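Local coordinates for protein separin (Saccharomyces cerevisiae, PDB 5U1T) that cleaves the cohesin subunit MCD1/SCC1 as a caspase-like cysteine protease, allowing chromosomes to segregate at the onset of anaphase, at residues T1358-S1363 / P1370-S1375; S1563-V1568 / P1585-L1590. One frame throughout, in Å; residues are numbered along the deposited sequence.

Interaction 1 (T1358-S1363 / P1370-S1375); sequences TFLVVS and PWECLS
Leu1360 and Val1362 on strand 1353-1362 face Trp1371 and Glu1372 of a short 3-10 turn, residues 1371-1373. The turn lies in the loop that links this strand to its parallel neighbour, strand 1382-1385, in the mixed sheet of the peptidase C50 region.

The contact is loose and mainly apolar. Leu1360 holds its chain extended (chi2 180°), and CD1 comes within 4.4 Å of Trp1371 CB. Val1362 meets the indole obliquely, with CG1 4.2 Å from Trp1371 NE1 at the pyrrole side. No hydrogen bond crosses between the two segments.

The polar groups are buried but bonded elsewhere. Trp1371 NE1 donates to Cys1366 O, which helps to hold the indole in this orientation. Glu1372 bends back toward the strand (chi2 89°), and its OE2 forms a salt bridge with Arg1384. The same OE2 lies 4.4 Å from Leu1360 CD1, a plain packing contact.

Backbone bonds hold the turn together: Cys1373 N to Pro1370 O is 3.0 Å and Leu1374 N to Trp1371 O is 2.9 Å. The turn also brings Leu1374 beside the indole, where its CD1 lies in the ring plane, 3.8 Å from Trp1371 CE3.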
ATOM      1  N   THR A1358      40.054 -10.330  38.425  1.00 59.23           N
ATOM      2  CA  THR A1358      38.891  -9.466  38.478  1.00 62.90           C
ATOM      3  C   THR A1358      38.201  -9.369  37.144  1.00 58.49           C
ATOM      4  O   THR A1358      38.782  -8.896  36.168  1.00 58.92           O
ATOM      5  CB  THR A1358      39.275  -8.063  38.918  1.00 61.46           C
ATOM      6  OG1 THR A1358      39.822  -8.132  40.238  1.00 65.57           O
ATOM      7  CG2 THR A1358      38.065  -7.151  38.903  1.00 51.07           C
ATOM      8  N   PHE A1359      36.953  -9.817  37.106  1.00 61.22           N
ATOM      9  CA  PHE A1359      36.113  -9.619  35.934  1.00 57.71           C
ATOM     10  C   PHE A1359      35.311  -8.332  36.088  1.00 57.11           C
ATOM     11  O   PHE A1359      34.563  -8.165  37.053  1.00 53.80           O
ATOM     12  CB  PHE A1359      35.191 -10.821  35.716  1.00 58.31           C
ATOM     13  CG  PHE A1359      35.909 -12.055  35.243  1.00 62.04           C
ATOM     14  CD1 PHE A1359      36.417 -12.126  33.951  1.00 62.12           C
ATOM     15  CD2 PHE A1359      36.073 -13.144  36.081  1.00 64.57           C
ATOM     16  CE1 PHE A1359      37.069 -13.245  33.511  1.00 62.33           C
ATOM     17  CE2 PHE A1359      36.737 -14.275  35.647  1.00 63.23           C
ATOM     18  CZ  PHE A1359      37.239 -14.325  34.366  1.00 61.74           C
ATOM     19  N   LEU A1360      35.513  -7.405  35.157  1.00 50.00           N
ATOM     20  CA  LEU A1360      34.676  -6.210  35.065  1.00 54.24           C
ATOM     21  C   LEU A1360      33.555  -6.398  34.054  1.00 54.41           C
ATOM     22  O   LEU A1360      33.785  -6.399  32.840  1.00 56.13           O
ATOM     23  CB  LEU A1360      35.496  -4.988  34.667  1.00 54.14           C
ATOM     24  CG  LEU A1360      36.541  -4.450  35.622  1.00 54.37           C
ATOM     25  CD1 LEU A1360      37.204  -3.248  34.984  1.00 53.28           C
ATOM     26  CD2 LEU A1360      35.877  -4.091  36.924  1.00 52.88           C
ATOM     27  N   VAL A1361      32.343  -6.576  34.548  1.00 50.11           N
ATOM     28  CA  VAL A1361      31.187  -6.535  33.674  1.00 54.71           C
ATOM     29  C   VAL A1361      30.914  -5.083  33.318  1.00 54.14           C
ATOM     30  O   VAL A1361      30.353  -4.342  34.124  1.00 52.10           O
ATOM     31  CB  VAL A1361      29.969  -7.151  34.331  1.00 56.25           C
ATOM     32  CG1 VAL A1361      28.767  -7.086  33.394  1.00 57.35           C
ATOM     33  CG2 VAL A1361      30.274  -8.566  34.750  1.00 53.47           C
ATOM     34  N   VAL A1362      31.332  -4.677  32.126  1.00 46.31           N
ATOM     35  CA  VAL A1362      31.239  -3.279  31.725  1.00 52.99           C
ATOM     36  C   VAL A1362      30.066  -3.032  30.766  1.00 57.47           C
ATOM     37  O   VAL A1362      30.005  -3.601  29.670  1.00 56.40           O
ATOM     38  CB  VAL A1362      32.556  -2.809  31.075  1.00 53.88           C
ATOM     39  CG1 VAL A1362      32.464  -1.343  30.672  1.00 53.65           C
ATOM     40  CG2 VAL A1362      33.727  -3.032  32.054  1.00 59.06           C
ATOM     41  N   SER A1363      29.123  -2.199  31.198  1.00 60.00           N
ATOM     42  CA  SER A1363      27.952  -1.887  30.383  1.00 59.88           C
ATOM     43  C   SER A1363      28.389  -1.097  29.158  1.00 59.22           C
ATOM     44  O   SER A1363      29.412  -0.414  29.197  1.00 62.81           O
ATOM     45  CB  SER A1363      26.921  -1.094  31.186  1.00 64.26           C
ATOM     46  OG  SER A1363      27.315   0.265  31.327  1.00 64.16           O
ATOM     47  N   PRO A1370      38.569   4.155  30.007  1.00 52.40           N
ATOM     48  CA  PRO A1370      39.688   3.251  30.284  1.00 53.56           C
ATOM     49  C   PRO A1370      39.794   2.959  31.780  1.00 52.66           C
ATOM     50  O   PRO A1370      40.748   3.391  32.425  1.00 54.05           O
ATOM     51  CB  PRO A1370      40.896   4.034  29.779  1.00 56.25           C
ATOM     52  CG  PRO A1370      40.502   5.466  29.965  1.00 54.99           C
ATOM     53  CD  PRO A1370      39.015   5.534  29.749  1.00 52.45           C
ATOM     54  N   TRP A1371      38.814   2.234  32.315  1.00 51.83           N
ATOM     55  CA  TRP A1371      38.728   1.978  33.747  1.00 54.48           C
ATOM     56  C   TRP A1371      40.024   1.396  34.294  1.00 57.95           C
ATOM     57  O   TRP A1371      40.495   1.785  35.367  1.00 55.16           O
ATOM     58  CB  TRP A1371      37.565   1.034  34.064  1.00 51.89           C
ATOM     59  CG  TRP A1371      36.239   1.592  33.701  1.00 55.25           C
ATOM     60  CD1 TRP A1371      35.432   1.181  32.683  1.00 53.54           C
ATOM     61  CD2 TRP A1371      35.561   2.684  34.333  1.00 58.02           C
ATOM     62  NE1 TRP A1371      34.303   1.937  32.648  1.00 59.94           N
ATOM     63  CE2 TRP A1371      34.352   2.869  33.646  1.00 55.60           C
ATOM     64  CE3 TRP A1371      35.852   3.515  35.424  1.00 60.03           C
ATOM     65  CZ2 TRP A1371      33.428   3.855  34.009  1.00 57.27           C
ATOM     66  CZ3 TRP A1371      34.929   4.501  35.782  1.00 49.66           C
ATOM     67  CH2 TRP A1371      33.741   4.659  35.074  1.00 54.91           C
ATOM     68  N   GLU A1372      40.599   0.478  33.528  1.00 54.86           N
ATOM     69  CA  GLU A1372      41.750  -0.287  33.966  1.00 54.62           C
ATOM     70  C   GLU A1372      42.959   0.602  34.243  1.00 56.25           C
ATOM     71  O   GLU A1372      43.935   0.151  34.811  1.00 59.02           O
ATOM     72  CB  GLU A1372      42.100  -1.361  32.929  1.00 54.45           C
ATOM     73  CG  GLU A1372      40.980  -2.386  32.688  1.00 57.59           C
ATOM     74  CD  GLU A1372      39.983  -1.974  31.583  1.00 58.28           C
ATOM     75  OE1 GLU A1372      39.946  -0.782  31.207  1.00 53.93           O
ATOM     76  OE2 GLU A1372      39.243  -2.853  31.085  1.00 57.95           O
ATOM     77  N   CYS A1373      42.891   1.875  33.882  1.00 53.44           N
ATOM     78  CA  CYS A1373      44.030   2.740  34.122  1.00 56.06           C
ATOM     79  C   CYS A1373      43.867   3.660  35.337  1.00 59.68           C
ATOM     80  O   CYS A1373      44.788   4.401  35.690  1.00 65.64           O
ATOM     81  CB  CYS A1373      44.325   3.525  32.855  1.00 52.77           C
ATOM     82  SG  CYS A1373      44.947   2.367  31.546  1.00 70.27           S
ATOM     83  N   LEU A1374      42.714   3.591  35.998  1.00 56.01           N
ATOM     84  CA  LEU A1374      42.563   4.217  37.314  1.00 60.12           C
ATOM     85  C   LEU A1374      43.609   3.638  38.288  1.00 61.85           C
ATOM     86  O   LEU A1374      43.941   2.447  38.219  1.00 59.61           O
ATOM     87  CB  LEU A1374      41.141   4.019  37.847  1.00 55.79           C
ATOM     88  CG  LEU A1374      40.083   4.725  36.996  1.00 56.51           C
ATOM     89  CD1 LEU A1374      38.692   4.641  37.614  1.00 49.66           C
ATOM     90  CD2 LEU A1374      40.482   6.163  36.756  1.00 53.58           C
ATOM     91  N   SER A1375      44.135   4.476  39.178  1.00 56.90           N
ATOM     92  CA  SER A1375      45.279   4.071  40.004  1.00 64.86           C
ATOM     93  C   SER A1375      45.002   2.830  40.871  1.00 58.71           C
ATOM     94  O   SER A1375      45.914   2.037  41.127  1.00 57.88           O
ATOM     95  CB  SER A1375      45.733   5.224  40.894  1.00 58.41           C
ATOM     96  OG  SER A1375      44.731   5.548  41.838  1.00 64.89           O
TER

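Interaction 2 (S1563-V1568 / P1585-L1590); sequences SVSYAV and PVIYGL
Ile1587 places CG1 beside its backbone N, opposite the carbonyl carbon (chi1 -51°), and its outer chain is nearly extended (chi2 163°), which carries CD1 across to the helix and between Val1564 and Val1568. Val1564 turns CG1 to the position between its N and carbonyl carbon (chi1 80°), where it meets this methyl.

The two valines receive CD1 differently. Val1564 and Ile1587 approach tip to tip, with CG1 to CD1 at 3.7 Å. Val1568, one helical turn on, runs alongside the isoleucine, the two side chains pointing opposite ways, and its CG2 is 3.8 Å from CD1. Between them the methyl rests against the helix backbone, 3.5 Å from Val1564 O and 4.0 Å from Ser1565 CA. Val1564 O also accepts from Val1568 N at 3.1 Å.

Helix 1564-1571 thus packs on strand 1585-1589, which lies between strand 1524-1528 and strand 1382-1385 and is bonded to both. Its sheet also carries strand 1492-1494, just before the predicted active-site residue Cys1497. The short axes run almost antiparallel, 9.7 Å apart. Leu1526 of strand 1524-1528 and Leu1544 of helix 1534-1548 extend the apolar layer.

Ser1563 caps the N terminus of the helix; its OG accepts from Tyr1566 N at 3.3 Å. Ser1565 OG lies 4.3 Å from Ile1587 CD1 and makes a weak hydrogen bond to Ile1382 O.

No hydrogen bond or charge pair joins the two segments. The contact rests on burial of apolar groups gathered round Ile1587 CD1. Such forces have little directionality; directional bonds come instead from the strand's backbone, which pairs with Val1525, Gly1527 and Arg1384.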
ATOM      1  N   SER A1563      50.216 -14.049  32.399  1.00 84.35           N
ATOM      2  CA  SER A1563      48.893 -14.071  31.784  1.00 75.09           C
ATOM      3  C   SER A1563      48.686 -12.839  30.903  1.00 74.71           C
ATOM      4  O   SER A1563      49.370 -11.839  31.077  1.00 71.95           O
ATOM      5  CB  SER A1563      47.813 -14.126  32.863  1.00 72.69           C
ATOM      6  OG  SER A1563      47.742 -12.898  33.579  1.00 74.18           O
ATOM      7  N   VAL A1564      47.726 -12.897  29.980  1.00 77.28           N
ATOM      8  CA  VAL A1564      47.456 -11.770  29.087  1.00 74.70           C
ATOM      9  C   VAL A1564      47.094 -10.539  29.917  1.00 74.47           C
ATOM     10  O   VAL A1564      47.347  -9.408  29.509  1.00 71.47           O
ATOM     11  CB  VAL A1564      46.315 -12.093  28.055  1.00 74.76           C
ATOM     12  CG1 VAL A1564      44.926 -11.958  28.688  1.00 70.67           C
ATOM     13  CG2 VAL A1564      46.416 -11.196  26.831  1.00 73.43           C
ATOM     14  N   SER A1565      46.530 -10.766  31.098  1.00 69.09           N
ATOM     15  CA  SER A1565      46.108  -9.679  31.962  1.00 65.91           C
ATOM     16  C   SER A1565      47.283  -8.949  32.591  1.00 68.96           C
ATOM     17  O   SER A1565      47.496  -7.762  32.326  1.00 69.14           O
ATOM     18  CB  SER A1565      45.185 -10.209  33.052  1.00 68.64           C
ATOM     19  OG  SER A1565      43.937 -10.575  32.498  1.00 69.27           O
ATOM     20  N   TYR A1566      48.031  -9.653  33.436  1.00 67.02           N
ATOM     21  CA  TYR A1566      49.219  -9.071  34.047  1.00 63.13           C
ATOM     22  C   TYR A1566      50.168  -8.551  32.965  1.00 67.92           C
ATOM     23  O   TYR A1566      50.766  -7.483  33.123  1.00 63.70           O
ATOM     24  CB  TYR A1566      49.951 -10.086  34.950  1.00 64.15           C
ATOM     25  CG  TYR A1566      49.237 -10.466  36.247  1.00 57.22           C
ATOM     26  CD1 TYR A1566      49.051  -9.540  37.274  1.00 54.10           C
ATOM     27  CD2 TYR A1566      48.769 -11.755  36.446  1.00 55.23           C
ATOM     28  CE1 TYR A1566      48.390  -9.892  38.464  1.00 50.56           C
ATOM     29  CE2 TYR A1566      48.118 -12.113  37.623  1.00 58.59           C
ATOM     30  CZ  TYR A1566      47.931 -11.184  38.627  1.00 61.16           C
ATOM     31  OH  TYR A1566      47.286 -11.574  39.777  1.00 56.23           O
ATOM     32  N   ALA A1567      50.284  -9.290  31.859  1.00 71.54           N
ATOM     33  CA  ALA A1567      51.204  -8.919  30.782  1.00 65.28           C
ATOM     34  C   ALA A1567      50.837  -7.574  30.183  1.00 67.08           C
ATOM     35  O   ALA A1567      51.710  -6.800  29.813  1.00 66.10           O
ATOM     36  CB  ALA A1567      51.228  -9.973  29.700  1.00 71.32           C
ATOM     37  N   VAL A1568      49.547  -7.292  30.088  1.00 67.01           N
ATOM     38  CA  VAL A1568      49.116  -6.024  29.535  1.00 66.88           C
ATOM     39  C   VAL A1568      49.398  -4.869  30.500  1.00 67.56           C
ATOM     40  O   VAL A1568      49.983  -3.861  30.105  1.00 64.75           O
ATOM     41  CB  VAL A1568      47.619  -6.055  29.169  1.00 69.84           C
ATOM     42  CG1 VAL A1568      47.081  -4.644  28.991  1.00 59.95           C
ATOM     43  CG2 VAL A1568      47.409  -6.872  27.901  1.00 66.49           C
ATOM     44  N   PRO A1585      44.848  -0.003  25.013  1.00 60.92           N
ATOM     45  CA  PRO A1585      44.534  -1.441  24.967  1.00 58.94           C
ATOM     46  C   PRO A1585      43.602  -1.923  26.068  1.00 55.69           C
ATOM     47  O   PRO A1585      43.671  -1.403  27.170  1.00 61.30           O
ATOM     48  CB  PRO A1585      45.908  -2.111  25.090  1.00 54.63           C
ATOM     49  CG  PRO A1585      46.850  -1.050  25.443  1.00 60.83           C
ATOM     50  CD  PRO A1585      46.301   0.236  24.992  1.00 57.97           C
ATOM     51  N   VAL A1586      42.746  -2.900  25.740  1.00 57.80           N
ATOM     52  CA  VAL A1586      41.746  -3.478  26.645  1.00 48.79           C
ATOM     53  C   VAL A1586      41.496  -4.949  26.271  1.00 50.33           C
ATOM     54  O   VAL A1586      41.696  -5.324  25.126  1.00 60.96           O
ATOM     55  CB  VAL A1586      40.417  -2.663  26.598  1.00 60.49           C
ATOM     56  CG1 VAL A1586      39.875  -2.561  25.161  1.00 52.71           C
ATOM     57  CG2 VAL A1586      39.383  -3.232  27.555  1.00 50.06           C
ATOM     58  N   ILE A1587      41.103  -5.783  27.231  1.00 45.67           N
ATOM     59  CA  ILE A1587      40.806  -7.198  26.995  1.00 52.52           C
ATOM     60  C   ILE A1587      39.360  -7.569  27.335  1.00 56.28           C
ATOM     61  O   ILE A1587      38.850  -7.176  28.377  1.00 63.05           O
ATOM     62  CB  ILE A1587      41.689  -8.122  27.836  1.00 57.19           C
ATOM     63  CG1 ILE A1587      43.168  -7.787  27.694  1.00 58.96           C
ATOM     64  CG2 ILE A1587      41.448  -9.564  27.467  1.00 59.01           C
ATOM     65  CD1 ILE A1587      44.022  -8.404  28.814  1.00 68.89           C
ATOM     66  N   TYR A1588      38.700  -8.335  26.472  1.00 56.94           N
ATOM     67  CA  TYR A1588      37.410  -8.924  26.819  1.00 57.47           C
ATOM     68  C   TYR A1588      37.526 -10.456  26.838  1.00 61.46           C
ATOM     69  O   TYR A1588      38.282 -11.029  26.044  1.00 62.63           O
ATOM     70  CB  TYR A1588      36.317  -8.480  25.843  1.00 52.89           C
ATOM     71  CG  TYR A1588      35.726  -7.107  26.109  1.00 46.06           C
ATOM     72  CD1 TYR A1588      36.402  -5.959  25.738  1.00 43.95           C
ATOM     73  CD2 TYR A1588      34.477  -6.964  26.704  1.00 44.66           C
ATOM     74  CE1 TYR A1588      35.863  -4.711  25.950  1.00 45.46           C
ATOM     75  CE2 TYR A1588      33.934  -5.719  26.926  1.00 46.53           C
ATOM     76  CZ  TYR A1588      34.636  -4.594  26.551  1.00 49.19           C
ATOM     77  OH  TYR A1588      34.119  -3.338  26.765  1.00 50.46           O
ATOM     78  N   GLY A1589      36.796 -11.113  27.744  1.00 56.20           N
ATOM     79  CA  GLY A1589      36.812 -12.562  27.834  1.00 55.80           C
ATOM     80  C   GLY A1589      37.567 -13.080  29.046  1.00 66.76           C
ATOM     81  O   GLY A1589      37.501 -12.490  30.128  1.00 67.57           O
ATOM     82  N   LEU A1590      38.295 -14.181  28.868  1.00 66.21           N
ATOM     83  CA  LEU A1590      39.026 -14.818  29.965  1.00 63.52           C
ATOM     84  C   LEU A1590      40.540 -14.585  29.893  1.00 65.48           C
ATOM     85  O   LEU A1590      41.108 -14.499  28.813  1.00 65.93           O
ATOM     86  CB  LEU A1590      38.737 -16.323  29.976  1.00 65.01           C
ATOM     87  CG  LEU A1590      37.253 -16.688  29.973  1.00 63.81           C
ATOM     88  CD1 LEU A1590      37.054 -18.185  30.173  1.00 66.56           C
ATOM     89  CD2 LEU A1590      36.520 -15.886  31.035  1.00 63.88           C
TER

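From the N terminus, interaction 1 comes first. It closes a short loop of six residues after strand 1353-1362. Interaction 2 follows about 190 residues later. It spans the 16 residues between its segments, the last turn of helix 1564-1571 and the loop after it. The two are in series; they neither nest nor cross. Their centres are nevertheless about 11 Å apart, and they touch: Phe1359 CE1 is 3.5 Å from Gly1589 O, and Glu1372 OE2 is 3.6 Å from Val1586 CG2. The strands of both meet at strand 1382-1385. Leu1360 bonds through its backbone to Thr1383 and Val1385, and Ile1587 and Gly1589 bond to the backbone of Arg1384.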